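Local coordinates for protein RavA (Legionella pneumophila str. Paris, PDB 6WO6) that is a Legionella pneumophila effector, probably delivered into the host cell during infection, whose molecular activity is not firmly established, at residues Q145-V150 and H169-R174; R175-L180 and S205-I210. The protein carries 2 engineered substitutions. All coordinates share one frame; numbering follows the deposited sequence.

Contact 1 of 2, residues Q145-V150 and H169-R174; sequences QDRSRV and HAFAVR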
# COMPACT_ATOMS: atom_id res chain seq x y z
N GLN A 145 -0.98 -16.02 1.45
CA GLN A 145 -1.63 -17.22 0.93
C GLN A 145 -2.97 -16.88 0.29
O GLN A 145 -3.29 -17.35 -0.81
CB GLN A 145 -1.81 -18.25 2.04
CG GLN A 145 -0.55 -18.53 2.86
CD GLN A 145 -0.40 -17.58 4.03
OE1 GLN A 145 0.54 -16.78 4.08
NE2 GLN A 145 -1.32 -17.67 4.99
N ASP A 146 -3.77 -16.06 0.97
CA ASP A 146 -5.08 -15.67 0.47
C ASP A 146 -5.01 -14.56 -0.57
O ASP A 146 -6.05 -14.21 -1.14
CB ASP A 146 -5.95 -15.22 1.64
CG ASP A 146 -5.98 -16.22 2.77
OD1 ASP A 146 -6.02 -17.44 2.49
OD2 ASP A 146 -5.94 -15.80 3.95
N ARG A 147 -3.82 -14.04 -0.85
CA ARG A 147 -3.69 -12.83 -1.67
C ARG A 147 -4.35 -13.00 -3.03
O ARG A 147 -5.11 -12.14 -3.48
CB ARG A 147 -2.21 -12.47 -1.82
CG ARG A 147 -1.95 -11.07 -2.35
CD ARG A 147 -0.49 -10.70 -2.16
NE ARG A 147 -0.13 -10.60 -0.75
CZ ARG A 147 1.12 -10.58 -0.30
NH1 ARG A 147 2.14 -10.65 -1.15
NH2 ARG A 147 1.36 -10.48 1.00
N SER A 148 -4.08 -14.12 -3.71
CA SER A 148 -4.66 -14.35 -5.03
C SER A 148 -6.11 -14.79 -4.97
O SER A 148 -6.82 -14.67 -5.98
CB SER A 148 -3.83 -15.38 -5.79
OG SER A 148 -3.78 -16.61 -5.09
N ARG A 149 -6.58 -15.28 -3.82
CA ARG A 149 -7.99 -15.66 -3.74
C ARG A 149 -8.87 -14.43 -3.56
O ARG A 149 -9.85 -14.25 -4.31
CB ARG A 149 -8.20 -16.65 -2.59
CG ARG A 149 -9.65 -17.09 -2.41
CD ARG A 149 -9.78 -18.59 -2.21
NE ARG A 149 -10.01 -19.29 -3.48
CZ ARG A 149 -11.20 -19.39 -4.06
NH1 ARG A 149 -11.33 -20.04 -5.21
NH2 ARG A 149 -12.27 -18.84 -3.50
N VAL A 150 -8.53 -13.57 -2.59
CA VAL A 150 -9.18 -12.27 -2.44
C VAL A 150 -9.34 -11.62 -3.80
O VAL A 150 -10.46 -11.36 -4.26
CB VAL A 150 -8.38 -11.36 -1.49
CG1 VAL A 150 -8.93 -9.94 -1.50
CG2 VAL A 150 -8.38 -11.92 -0.08
N HIS A 169 -2.84 -3.93 -8.41
CA HIS A 169 -1.63 -3.13 -8.33
C HIS A 169 -1.05 -3.11 -6.92
O HIS A 169 0.16 -3.29 -6.72
CB HIS A 169 -1.92 -1.71 -8.81
CG HIS A 169 -2.22 -1.62 -10.28
ND1 HIS A 169 -2.81 -0.51 -10.84
CD2 HIS A 169 -2.01 -2.49 -11.29
CE1 HIS A 169 -2.96 -0.71 -12.14
NE2 HIS A 169 -2.48 -1.90 -12.44
N ALA A 170 -1.91 -2.88 -5.92
CA ALA A 170 -1.44 -2.83 -4.54
C ALA A 170 -0.90 -4.18 -4.09
O ALA A 170 0.13 -4.25 -3.39
CB ALA A 170 -2.56 -2.37 -3.61
N PHE A 171 -1.56 -5.27 -4.48
CA PHE A 171 -1.05 -6.60 -4.16
C PHE A 171 0.32 -6.83 -4.78
O PHE A 171 1.22 -7.39 -4.14
CB PHE A 171 -2.03 -7.68 -4.63
CG PHE A 171 -3.15 -7.95 -3.66
CD1 PHE A 171 -3.00 -7.64 -2.31
CD2 PHE A 171 -4.33 -8.51 -4.09
CE1 PHE A 171 -4.03 -7.89 -1.42
CE2 PHE A 171 -5.36 -8.77 -3.19
CZ PHE A 171 -5.21 -8.45 -1.86
N ALA A 172 0.51 -6.40 -6.03
CA ALA A 172 1.81 -6.55 -6.68
C ALA A 172 2.89 -5.77 -5.95
O ALA A 172 4.00 -6.28 -5.74
CB ALA A 172 1.72 -6.10 -8.14
N VAL A 173 2.59 -4.53 -5.56
CA VAL A 173 3.59 -3.72 -4.86
C VAL A 173 3.96 -4.36 -3.52
O VAL A 173 5.14 -4.42 -3.16
CB VAL A 173 3.08 -2.28 -4.69
CG1 VAL A 173 3.95 -1.52 -3.70
CG2 VAL A 173 3.09 -1.57 -6.03
N ARG A 174 2.96 -4.86 -2.78
CA ARG A 174 3.25 -5.52 -1.51
C ARG A 174 4.11 -6.77 -1.72
O ARG A 174 5.09 -6.99 -1.00
CB ARG A 174 1.95 -5.88 -0.80
CG ARG A 174 2.14 -6.62 0.51
CD ARG A 174 2.36 -5.67 1.67
NE ARG A 174 2.90 -6.35 2.84
CZ ARG A 174 2.16 -7.01 3.74
NH1 ARG A 174 2.74 -7.60 4.77
NH2 ARG A 174 0.85 -7.08 3.60
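R147 sends its CG anti to the backbone N (chi1 -166°), and this extended start lays the methylenes over a face of the F171 ring. F171 meets it with CG beside its own backbone N (chi1 -84°), which swings the ring toward helix 147-157. The touch is a CH-pi contact: R147 CG stands 3.6 Å from the centroid of the F171 ring, over the face but shifted toward the rim. The carbonyl O of R147 also lies 3.4 Å from F171 CE2, while V150 CG1 comes to the ring's edge, 4.0 Å from F171 CZ, where a compact, apolar valine fits. R147 bends at chi3, and R174 CG comes over one face of its guanidinium, 4.0 Å from R147 NH2, the two chains crossing at about a right angle. The NH2 atoms of R147 and R174 are 4.3 Å apart, but neither charge stands alone: R174 NH2 donates to the A139 carbonyl, R174 NH1 forms a salt bridge with E178, and R147 NH2 has a long, weak ion pair with the same glutamate. R147 thus serves twice, its methylenes packing on an aromatic face and its charged end lying near E178, which probably offsets both positive charges.

Contact 2 of 2, residues R175-L180 and S205-I210; sequences RDIERL and SLFNVI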
# COMPACT_ATOMS: atom_id res chain seq x y z
N ARG A 175 3.75 -7.59 -2.71
CA ARG A 175 4.50 -8.81 -2.99
C ARG A 175 5.95 -8.50 -3.33
O ARG A 175 6.87 -9.19 -2.87
CB ARG A 175 3.83 -9.59 -4.12
CG ARG A 175 4.60 -10.81 -4.59
CD ARG A 175 4.07 -11.31 -5.93
NE ARG A 175 4.13 -10.27 -6.96
CZ ARG A 175 3.85 -10.47 -8.24
NH1 ARG A 175 3.93 -9.47 -9.11
NH2 ARG A 175 3.49 -11.68 -8.67
N ASP A 176 6.18 -7.46 -4.14
CA ASP A 176 7.55 -7.16 -4.55
C ASP A 176 8.35 -6.49 -3.44
O ASP A 176 9.57 -6.68 -3.37
CB ASP A 176 7.54 -6.29 -5.81
CG ASP A 176 7.30 -7.10 -7.07
OD1 ASP A 176 7.08 -8.32 -6.96
OD2 ASP A 176 7.33 -6.51 -8.17
N ILE A 177 7.67 -5.80 -2.54
CA ILE A 177 8.41 -5.16 -1.42
C ILE A 177 8.86 -6.24 -0.45
O ILE A 177 9.84 -6.03 0.22
CB ILE A 177 7.52 -4.14 -0.70
CG1 ILE A 177 7.30 -2.89 -1.54
CG2 ILE A 177 8.12 -3.80 0.64
CD1 ILE A 177 6.62 -1.81 -0.79
N GLU A 178 8.16 -7.36 -0.41
CA GLU A 178 8.48 -8.43 0.56
C GLU A 178 9.47 -9.41 -0.05
O GLU A 178 10.40 -9.80 0.64
CB GLU A 178 7.23 -9.27 0.79
CG GLU A 178 6.35 -8.78 1.92
CD GLU A 178 5.17 -9.70 2.16
OE1 GLU A 178 4.87 -10.54 1.28
OE2 GLU A 178 4.55 -9.58 3.23
N ARG A 179 9.23 -9.82 -1.29
CA ARG A 179 10.14 -10.82 -1.84
C ARG A 179 11.43 -10.22 -2.39
O ARG A 179 12.48 -10.88 -2.36
CB ARG A 179 9.43 -11.62 -2.94
N LEU A 180 11.39 -8.98 -2.89
CA LEU A 180 12.54 -8.40 -3.57
C LEU A 180 13.23 -7.32 -2.74
O LEU A 180 14.41 -7.45 -2.43
CB LEU A 180 12.11 -7.83 -4.92
CG LEU A 180 11.53 -8.85 -5.91
CD1 LEU A 180 11.41 -8.24 -7.30
CD2 LEU A 180 12.37 -10.12 -5.93
N SER A 205 2.28 4.21 1.06
CA SER A 205 2.20 3.80 2.46
C SER A 205 2.71 2.38 2.66
O SER A 205 3.19 2.04 3.75
CB SER A 205 0.76 3.91 2.96
OG SER A 205 0.22 5.19 2.69
N LEU A 206 2.62 1.54 1.62
CA LEU A 206 3.11 0.17 1.72
C LEU A 206 4.61 0.10 1.99
O LEU A 206 5.09 -0.94 2.46
CB LEU A 206 2.78 -0.60 0.44
CG LEU A 206 1.31 -0.92 0.21
CD1 LEU A 206 1.14 -1.78 -1.04
CD2 LEU A 206 0.73 -1.61 1.43
N PHE A 207 5.35 1.16 1.69
CA PHE A 207 6.78 1.14 1.98
C PHE A 207 7.08 1.42 3.45
O PHE A 207 8.23 1.26 3.87
CB PHE A 207 7.51 2.13 1.07
CG PHE A 207 7.50 1.72 -0.37
CD1 PHE A 207 8.51 0.92 -0.89
CD2 PHE A 207 6.47 2.11 -1.21
CE1 PHE A 207 8.49 0.53 -2.22
CE2 PHE A 207 6.45 1.73 -2.54
CZ PHE A 207 7.46 0.94 -3.05
N ASN A 208 6.07 1.79 4.24
CA ASN A 208 6.27 1.97 5.68
C ASN A 208 6.78 0.71 6.36
O ASN A 208 7.26 0.79 7.50
CB ASN A 208 4.96 2.42 6.33
CG ASN A 208 4.56 3.83 5.96
OD1 ASN A 208 5.30 4.53 5.25
ND2 ASN A 208 3.40 4.27 6.42
N VAL A 209 6.70 -0.44 5.69
CA VAL A 209 7.20 -1.68 6.28
C VAL A 209 8.73 -1.68 6.35
O VAL A 209 9.31 -2.36 7.20
CB VAL A 209 6.66 -2.89 5.50
CG1 VAL A 209 7.18 -2.89 4.06
CG2 VAL A 209 7.01 -4.19 6.20
N ILE A 210 9.40 -0.92 5.48
CA ILE A 210 10.87 -0.93 5.48
C ILE A 210 11.46 0.01 6.51
O ILE A 210 12.69 0.14 6.58
CB ILE A 210 11.47 -0.56 4.11
CG1 ILE A 210 11.28 0.93 3.81
CG2 ILE A 210 10.87 -1.42 3.00
CD1 ILE A 210 11.84 1.37 2.48
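I177 and F207 hold the closest backbone approach between residues 175-180 and 205-210, their CA atoms 7.3 Å apart. The first segment belongs to helix 162-181 and widens into a pi-type turn at 177-180, close to the end of that helix. The second is wound as a 3-10 segment, in which N208 N bonds to S205 O and I210 N to F207 O, each three residues back. Four of its residues, L206, F207, V209 and I210, meet a single isoleucine.

I177 supplies all of the contact from its side. Its CG1 lies beside the backbone N (chi1 -72°) and the chain runs on extended, carrying CD1 over a face of the F207 ring in a CH-pi contact, 3.4 Å from the ring centroid and 17° off the ring normal. CG1 follows behind, 3.7 Å from F207 CE1. I177 CD1 also reaches L206, 3.7 Å from its carbonyl O and 4.2 Å from its CB. The other branch, CG2, serves the far end of the segment: it meets V209 CG1 at 3.7 Å and, more loosely, I210 CG2 at 4.3 Å. A beta-branched residue suits this position because its two arms can address different neighbours at once, one an aromatic face and the other a pair of aliphatic methyls. Phenylalanine is equally apt as its partner, offering a broad flat surface to a methyl.

In the wider fold I177 also touches F189 of helix 188-191. The F207 ring stacks with F240 of helix 230-240 and, like I210, touches L181 at the end of helix 162-181. L206 packs against V173 earlier in that helix and against L136, A139 and E140, so the 3-10 segment lies against both helix 131-141 and helix 162-181.

In the fold
Helix 162-181 takes part in both contacts, its earlier turns meeting the start of helix 147-157 in contact 1 and its later turns meeting the 3-10 segment 205-210 in contact 2. Their centres lie about 12 Å apart. Contact 1 is partly buried and mixes an aromatic face with arginine chains and their charges; contact 2 is largely buried, with V209 at its solvent-facing rim, and its side-chain packing is apolar. Each nonetheless places an aliphatic carbon over a phenylalanine face. The two also touch directly, through L206 CD1 at A170 O and R147 NH1 packing on R175 CA. Together they join helix 147-157 and the later 3-10 segment 205-210 to one shared helix.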